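Local coordinates for putative immunoglobulin-blocking virulence protein (Mycoplasma mycoides subsp. capri, PDB 7ADK) that probably binds host immunoglobulins and blocks their normal action, as part of the virulence of this mycoplasma, at residues A[305-309]-A[310-314]; A[525-528]-A[529-533]. All blocks are in the same frame, centred on the assembly; numbering follows the deposited sequence.

Interaction 1: residues A[305-309]-A[310-314]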
ATOM      1  N   LYS A 305      38.201 -13.082 -28.754  1.00 93.49           N
ATOM      2  CA  LYS A 305      37.115 -13.632 -29.586  1.00 93.49           C
ATOM      3  C   LYS A 305      35.990 -12.632 -29.855  1.00 93.49           C
ATOM      4  O   LYS A 305      35.488 -12.564 -30.968  1.00 93.49           O
ATOM      5  CB  LYS A 305      36.635 -15.001 -29.057  1.00 93.49           C
ATOM      6  CG  LYS A 305      35.402 -15.020 -28.142  1.00 93.49           C
ATOM      7  CD  LYS A 305      35.219 -16.383 -27.483  1.00 93.49           C
ATOM      8  CE  LYS A 305      34.043 -16.457 -26.520  1.00 93.49           C
ATOM      9  NZ  LYS A 305      32.750 -16.495 -27.187  1.00 93.49           N
ATOM     10  N   TYR A 306      35.661 -11.750 -28.918  1.00 88.16           N
ATOM     11  CA  TYR A 306      34.751 -10.629 -29.193  1.00 88.16           C
ATOM     12  C   TYR A 306      35.326  -9.640 -30.221  1.00 88.16           C
ATOM     13  O   TYR A 306      34.598  -9.130 -31.071  1.00 88.16           O
ATOM     14  CB  TYR A 306      34.372  -9.932 -27.895  1.00 88.16           C
ATOM     15  CG  TYR A 306      33.347 -10.672 -27.066  1.00 88.16           C
ATOM     16  CD1 TYR A 306      33.729 -11.745 -26.256  1.00 88.16           C
ATOM     17  CD2 TYR A 306      32.004 -10.267 -27.083  1.00 88.16           C
ATOM     18  CE1 TYR A 306      32.786 -12.396 -25.450  1.00 88.16           C
ATOM     19  CE2 TYR A 306      31.059 -10.914 -26.276  1.00 88.16           C
ATOM     20  CZ  TYR A 306      31.451 -11.972 -25.447  1.00 88.16           C
ATOM     21  OH  TYR A 306      30.538 -12.571 -24.657  1.00 88.16           O
ATOM     22  N   LEU A 307      36.641  -9.432 -30.225  1.00 89.26           N
ATOM     23  CA  LEU A 307      37.329  -8.663 -31.254  1.00 89.26           C
ATOM     24  C   LEU A 307      37.263  -9.331 -32.644  1.00 89.26           C
ATOM     25  O   LEU A 307      37.078  -8.617 -33.624  1.00 89.26           O
ATOM     26  CB  LEU A 307      38.762  -8.392 -30.768  1.00 89.26           C
ATOM     27  CG  LEU A 307      39.633  -7.536 -31.694  1.00 89.26           C
ATOM     28  CD1 LEU A 307      39.033  -6.155 -31.911  1.00 89.26           C
ATOM     29  CD2 LEU A 307      41.014  -7.353 -31.069  1.00 89.26           C
ATOM     30  N   GLU A 308      37.325 -10.668 -32.747  1.00 93.50           N
ATOM     31  CA  GLU A 308      37.036 -11.406 -33.995  1.00 93.50           C
ATOM     32  C   GLU A 308      35.577 -11.260 -34.479  1.00 93.50           C
ATOM     33  O   GLU A 308      35.338 -11.228 -35.683  1.00 93.50           O
ATOM     34  CB  GLU A 308      37.381 -12.893 -33.846  1.00 93.50           C
ATOM     35  CG  GLU A 308      38.881 -13.171 -33.757  1.00 93.50           C
ATOM     36  CD  GLU A 308      39.232 -14.632 -33.456  1.00 93.50           C
ATOM     37  OE1 GLU A 308      38.394 -15.402 -32.949  1.00 93.50           O
ATOM     38  OE2 GLU A 308      40.371 -15.045 -33.740  1.00 93.50           O
ATOM     39  N   LYS A 309      34.600 -11.102 -33.576  1.00 92.61           N
ATOM     40  CA  LYS A 309      33.215 -10.693 -33.899  1.00 92.61           C
ATOM     41  C   LYS A 309      33.077  -9.193 -34.208  1.00 92.61           C
ATOM     42  O   LYS A 309      32.004  -8.747 -34.598  1.00 92.61           O
ATOM     43  CB  LYS A 309      32.263 -11.113 -32.768  1.00 92.61           C
ATOM     44  CG  LYS A 309      32.029 -12.625 -32.702  1.00 92.61           C
ATOM     45  CD  LYS A 309      31.265 -13.081 -31.461  1.00 92.61           C
ATOM     46  CE  LYS A 309      29.878 -12.493 -31.354  1.00 92.61           C
ATOM     47  NZ  LYS A 309      29.125 -13.013 -30.219  1.00 92.61           N
ATOM     48  N   GLY A 310      34.152  -8.419 -34.074  1.00 88.90           N
ATOM     49  CA  GLY A 310      34.221  -6.991 -34.386  1.00 88.90           C
ATOM     50  C   GLY A 310      33.783  -6.029 -33.279  1.00 88.90           C
ATOM     51  O   GLY A 310      33.578  -4.852 -33.567  1.00 88.90           O
ATOM     52  N   LEU A 311      33.660  -6.487 -32.033  1.00 82.21           N
ATOM     53  CA  LEU A 311      33.336  -5.648 -30.878  1.00 82.21           C
ATOM     54  C   LEU A 311      34.594  -5.394 -30.037  1.00 82.21           C
ATOM     55  O   LEU A 311      35.219  -6.327 -29.544  1.00 82.21           O
ATOM     56  CB  LEU A 311      32.237  -6.311 -30.029  1.00 82.21           C
ATOM     57  CG  LEU A 311      30.994  -6.856 -30.746  1.00 82.21           C
ATOM     58  CD1 LEU A 311      30.015  -7.358 -29.698  1.00 82.21           C
ATOM     59  CD2 LEU A 311      30.275  -5.819 -31.594  1.00 82.21           C
ATOM     60  N   THR A 312      34.987  -4.140 -29.864  1.00 79.47           N
ATOM     61  CA  THR A 312      36.192  -3.752 -29.113  1.00 79.47           C
ATOM     62  C   THR A 312      35.894  -3.614 -27.622  1.00 79.47           C
ATOM     63  O   THR A 312      34.812  -3.162 -27.268  1.00 79.47           O
ATOM     64  CB  THR A 312      36.794  -2.440 -29.639  1.00 79.47           C
ATOM     65  OG1 THR A 312      35.874  -1.380 -29.621  1.00 79.47           O
ATOM     66  CG2 THR A 312      37.271  -2.566 -31.069  1.00 79.47           C
ATOM     67  N   ILE A 313      36.860  -3.931 -26.750  1.00 75.58           N
ATOM     68  CA  ILE A 313      36.781  -3.721 -25.292  1.00 75.58           C
ATOM     69  C   ILE A 313      36.314  -2.293 -25.000  1.00 75.58           C
ATOM     70  O   ILE A 313      36.935  -1.346 -25.484  1.00 75.58           O
ATOM     71  CB  ILE A 313      38.153  -3.997 -24.615  1.00 75.58           C
ATOM     72  CG1 ILE A 313      38.527  -5.493 -24.701  1.00 75.58           C
ATOM     73  CG2 ILE A 313      38.152  -3.486 -23.164  1.00 75.58           C
ATOM     74  CD1 ILE A 313      39.928  -5.822 -24.193  1.00 75.58           C
ATOM     75  N   SER A 314      35.249  -2.117 -24.216  1.00 76.43           N
ATOM     76  CA  SER A 314      34.898  -0.788 -23.702  1.00 76.43           C
ATOM     77  C   SER A 314      35.953  -0.352 -22.688  1.00 76.43           C
ATOM     78  O   SER A 314      36.208  -1.084 -21.732  1.00 76.43           O
ATOM     79  CB  SER A 314      33.511  -0.772 -23.051  1.00 76.43           C
ATOM     80  OG  SER A 314      33.306   0.399 -22.273  1.00 76.43           O
TER

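Interaction 2: residues A[525-528]-A[529-533]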
ATOM      1  N   THR A 525      -2.842   3.772 -35.940  1.00 62.83           N
ATOM      2  CA  THR A 525      -1.729   4.554 -35.388  1.00 62.83           C
ATOM      3  C   THR A 525      -0.429   4.095 -36.026  1.00 62.83           C
ATOM      4  O   THR A 525      -0.110   2.916 -35.955  1.00 62.83           O
ATOM      5  CB  THR A 525      -1.647   4.389 -33.868  1.00 62.83           C
ATOM      6  OG1 THR A 525      -2.775   4.978 -33.278  1.00 62.83           O
ATOM      7  CG2 THR A 525      -0.430   5.054 -33.246  1.00 62.83           C
ATOM      8  N   THR A 526       0.327   5.009 -36.639  1.00 62.67           N
ATOM      9  CA  THR A 526       1.545   4.666 -37.394  1.00 62.67           C
ATOM     10  C   THR A 526       2.751   4.340 -36.504  1.00 62.67           C
ATOM     11  O   THR A 526       3.553   3.491 -36.877  1.00 62.67           O
ATOM     12  CB  THR A 526       1.887   5.815 -38.348  1.00 62.67           C
ATOM     13  OG1 THR A 526       0.926   5.910 -39.360  1.00 62.67           O
ATOM     14  CG2 THR A 526       3.240   5.724 -39.043  1.00 62.67           C
ATOM     15  N   TRP A 527       2.896   5.006 -35.347  1.00 60.02           N
ATOM     16  CA  TRP A 527       4.016   4.814 -34.412  1.00 60.02           C
ATOM     17  C   TRP A 527       3.616   5.202 -32.985  1.00 60.02           C
ATOM     18  O   TRP A 527       3.189   6.329 -32.744  1.00 60.02           O
ATOM     19  CB  TRP A 527       5.247   5.608 -34.908  1.00 60.02           C
ATOM     20  CG  TRP A 527       6.541   5.430 -34.168  1.00 60.02           C
ATOM     21  CD1 TRP A 527       7.419   4.419 -34.359  1.00 60.02           C
ATOM     22  CD2 TRP A 527       7.160   6.297 -33.170  1.00 60.02           C
ATOM     23  NE1 TRP A 527       8.529   4.599 -33.557  1.00 60.02           N
ATOM     24  CE2 TRP A 527       8.423   5.745 -32.811  1.00 60.02           C
ATOM     25  CE3 TRP A 527       6.803   7.510 -32.548  1.00 60.02           C
ATOM     26  CZ2 TRP A 527       9.281   6.357 -31.894  1.00 60.02           C
ATOM     27  CZ3 TRP A 527       7.664   8.137 -31.635  1.00 60.02           C
ATOM     28  CH2 TRP A 527       8.903   7.572 -31.309  1.00 60.02           C
ATOM     29  N   ILE A 528       3.720   4.273 -32.036  1.00 58.78           N
ATOM     30  CA  ILE A 528       3.469   4.532 -30.614  1.00 58.78           C
ATOM     31  C   ILE A 528       4.823   4.818 -29.965  1.00 58.78           C
ATOM     32  O   ILE A 528       5.778   4.069 -30.168  1.00 58.78           O
ATOM     33  CB  ILE A 528       2.741   3.366 -29.893  1.00 58.78           C
ATOM     34  CG1 ILE A 528       1.503   2.832 -30.633  1.00 58.78           C
ATOM     35  CG2 ILE A 528       2.295   3.812 -28.492  1.00 58.78           C
ATOM     36  CD1 ILE A 528       1.783   1.725 -31.631  1.00 58.78           C
ATOM     37  N   ASN A 529       4.932   5.905 -29.211  1.00 59.63           N
ATOM     38  CA  ASN A 529       6.188   6.364 -28.644  1.00 59.63           C
ATOM     39  C   ASN A 529       6.705   5.398 -27.575  1.00 59.63           C
ATOM     40  O   ASN A 529       6.060   5.141 -26.555  1.00 59.63           O
ATOM     41  CB  ASN A 529       6.042   7.786 -28.103  1.00 59.63           C
ATOM     42  CG  ASN A 529       7.355   8.404 -27.685  1.00 59.63           C
ATOM     43  OD1 ASN A 529       8.428   7.970 -28.068  1.00 59.63           O
ATOM     44  ND2 ASN A 529       7.302   9.428 -26.883  1.00 59.63           N
ATOM     45  N   THR A 530       7.896   4.883 -27.855  1.00 58.87           N
ATOM     46  CA  THR A 530       8.615   3.820 -27.139  1.00 58.87           C
ATOM     47  C   THR A 530       9.995   4.275 -26.648  1.00 58.87           C
ATOM     48  O   THR A 530      10.622   3.642 -25.799  1.00 58.87           O
ATOM     49  CB  THR A 530       8.729   2.643 -28.112  1.00 58.87           C
ATOM     50  OG1 THR A 530       9.200   1.493 -27.451  1.00 58.87           O
ATOM     51  CG2 THR A 530       9.637   2.951 -29.310  1.00 58.87           C
ATOM     52  N   ILE A 531      10.449   5.400 -27.190  1.00 58.71           N
ATOM     53  CA  ILE A 531      11.529   6.249 -26.675  1.00 58.71           C
ATOM     54  C   ILE A 531      10.934   7.045 -25.493  1.00 58.71           C
ATOM     55  O   ILE A 531       9.808   6.776 -25.098  1.00 58.71           O
ATOM     56  CB  ILE A 531      12.065   7.088 -27.865  1.00 58.71           C
ATOM     57  CG1 ILE A 531      12.640   6.141 -28.942  1.00 58.71           C
ATOM     58  CG2 ILE A 531      13.137   8.113 -27.493  1.00 58.71           C
ATOM     59  CD1 ILE A 531      12.916   6.776 -30.292  1.00 58.71           C
ATOM     60  N   ASP A 532      11.628   7.993 -24.872  1.00 57.50           N
ATOM     61  CA  ASP A 532      11.110   8.718 -23.703  1.00 57.50           C
ATOM     62  C   ASP A 532      10.827   7.781 -22.510  1.00 57.50           C
ATOM     63  O   ASP A 532       9.883   7.949 -21.743  1.00 57.50           O
ATOM     64  CB  ASP A 532       9.946   9.661 -24.071  1.00 57.50           C
ATOM     65  CG  ASP A 532      10.223  10.732 -25.128  1.00 57.50           C
ATOM     66  OD1 ASP A 532      11.341  10.830 -25.683  1.00 57.50           O
ATOM     67  OD2 ASP A 532       9.269  11.477 -25.449  1.00 57.50           O
ATOM     68  N   TYR A 533      11.662   6.752 -22.370  1.00 57.85           N
ATOM     69  CA  TYR A 533      11.682   5.780 -21.283  1.00 57.85           C
ATOM     70  C   TYR A 533      12.634   6.232 -20.171  1.00 57.85           C
ATOM     71  O   TYR A 533      13.855   6.235 -20.346  1.00 57.85           O
ATOM     72  CB  TYR A 533      12.099   4.435 -21.865  1.00 57.85           C
ATOM     73  CG  TYR A 533      12.351   3.341 -20.857  1.00 57.85           C
ATOM     74  CD1 TYR A 533      11.282   2.589 -20.351  1.00 57.85           C
ATOM     75  CD2 TYR A 533      13.666   3.041 -20.471  1.00 57.85           C
ATOM     76  CE1 TYR A 533      11.533   1.493 -19.510  1.00 57.85           C
ATOM     77  CE2 TYR A 533      13.920   1.945 -19.635  1.00 57.85           C
ATOM     78  CZ  TYR A 533      12.856   1.150 -19.175  1.00 57.85           C
ATOM     79  OH  TYR A 533      13.096   0.067 -18.401  1.00 57.85           O
TER

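Interaction 1: residues A[305-309]-A[310-314]
Leu311 folds back against Tyr306 just beyond the end of helix 301-308. Its CB rests 3.8 Å from Tyr306 O, the carbonyl oxygen that also accepts a hydrogen bond from Leu311 N (3.0 Å, N-H...O angle 158°). CG then runs anti to the carbonyl carbon of its own residue (chi1 -48°), and from there CD1 reaches the edge of the Tyr306 ring near its plane, 4.4 Å from Tyr306 CD2. Gly310 makes the turn: its N bonds to Leu307 O at 3.0 Å, coming from above the carbonyl plane instead of along a lone pair. These two bonds, with the positive phi of 86° that glycine adopts easily, form a Schellman motif, and the Tyr306-Leu311 contact is the apolar pairing that commonly goes with it. Beyond the turn, Thr312 offers its methyl CG2 to Leu307 CD1, 4.1 Å away; threonine suits the place because its methyl can pack here while OG1 makes a weak hydrogen bond to Gly332 O. Among its neighbours, Leu307 is buried against helix 182-194, Tyr306 stacks on Trp331 of strand 326-332, and Thr312 pairs with Gly332 through the backbone as the chain enters the small antiparallel sheet.

Interaction 2: residues A[525-528]-A[529-533]
A CH-pi contact between Asn529 and Trp527 dominates this buried, extended piece of chain, within the long loop that joins strands 516-517 and 547-548. Asn529 CA lies over one face of the indole, 4.1 Å from the centroid of its six-membered ring and displaced toward the rim. From there, with CG anti to the backbone N (chi1 -171°), the side chain runs out past the rim, the amide lying beyond the CZ3-CH2 edge and raised above the ring plane, its plane 28° from that of the indole, with OD1 3.3 Å from Trp527 CH2. Asparagine suits the place because its NH2 group can also donate hydrogen bonds: ND2 gives one to Asp532 OD2 (3.2 Å), which lies in the amide plane but is itself met from above the carboxylate. Ser503 also bonds ND2, and Asp532 is in turn salt-bridged to Arg352 and Arg362, a setting that would be expected to favour its charged form. Ile531 supplies an apolar methyl at the indole edge, CD1 standing 4.0 Å from Trp527 CZ2. A tryptophan suits this place because its NE1 can bond to Asp347 of helix 339-351 while its ring stacks on Tyr351. Trp527 and Asn529 both make backbone bonds to Leu502, as in an extended chain laid beside a strand, where residues two apart commonly project their side chains to the same side.

Along the chain, interaction 1 closes well before interaction 2 opens, and the two remain separate in space: their centres are 32 Å apart and their nearest atoms about 20 Å. Interaction 1 joins helix 301-308 to strand 312-313, an outer strand of the three-stranded antiparallel sheet, whereas 525-533 lies beside strand 502-506 of the larger mixed sheet, nearer the centre of the chain. Sequence links them indirectly. Strand 326-332, which borders interaction 1, is followed by helix 339-351, which packs on interaction 2. Neither is touched by the other protein chain of the assembly, so both are contacts made within this chain, the first partly exposed and the second buried.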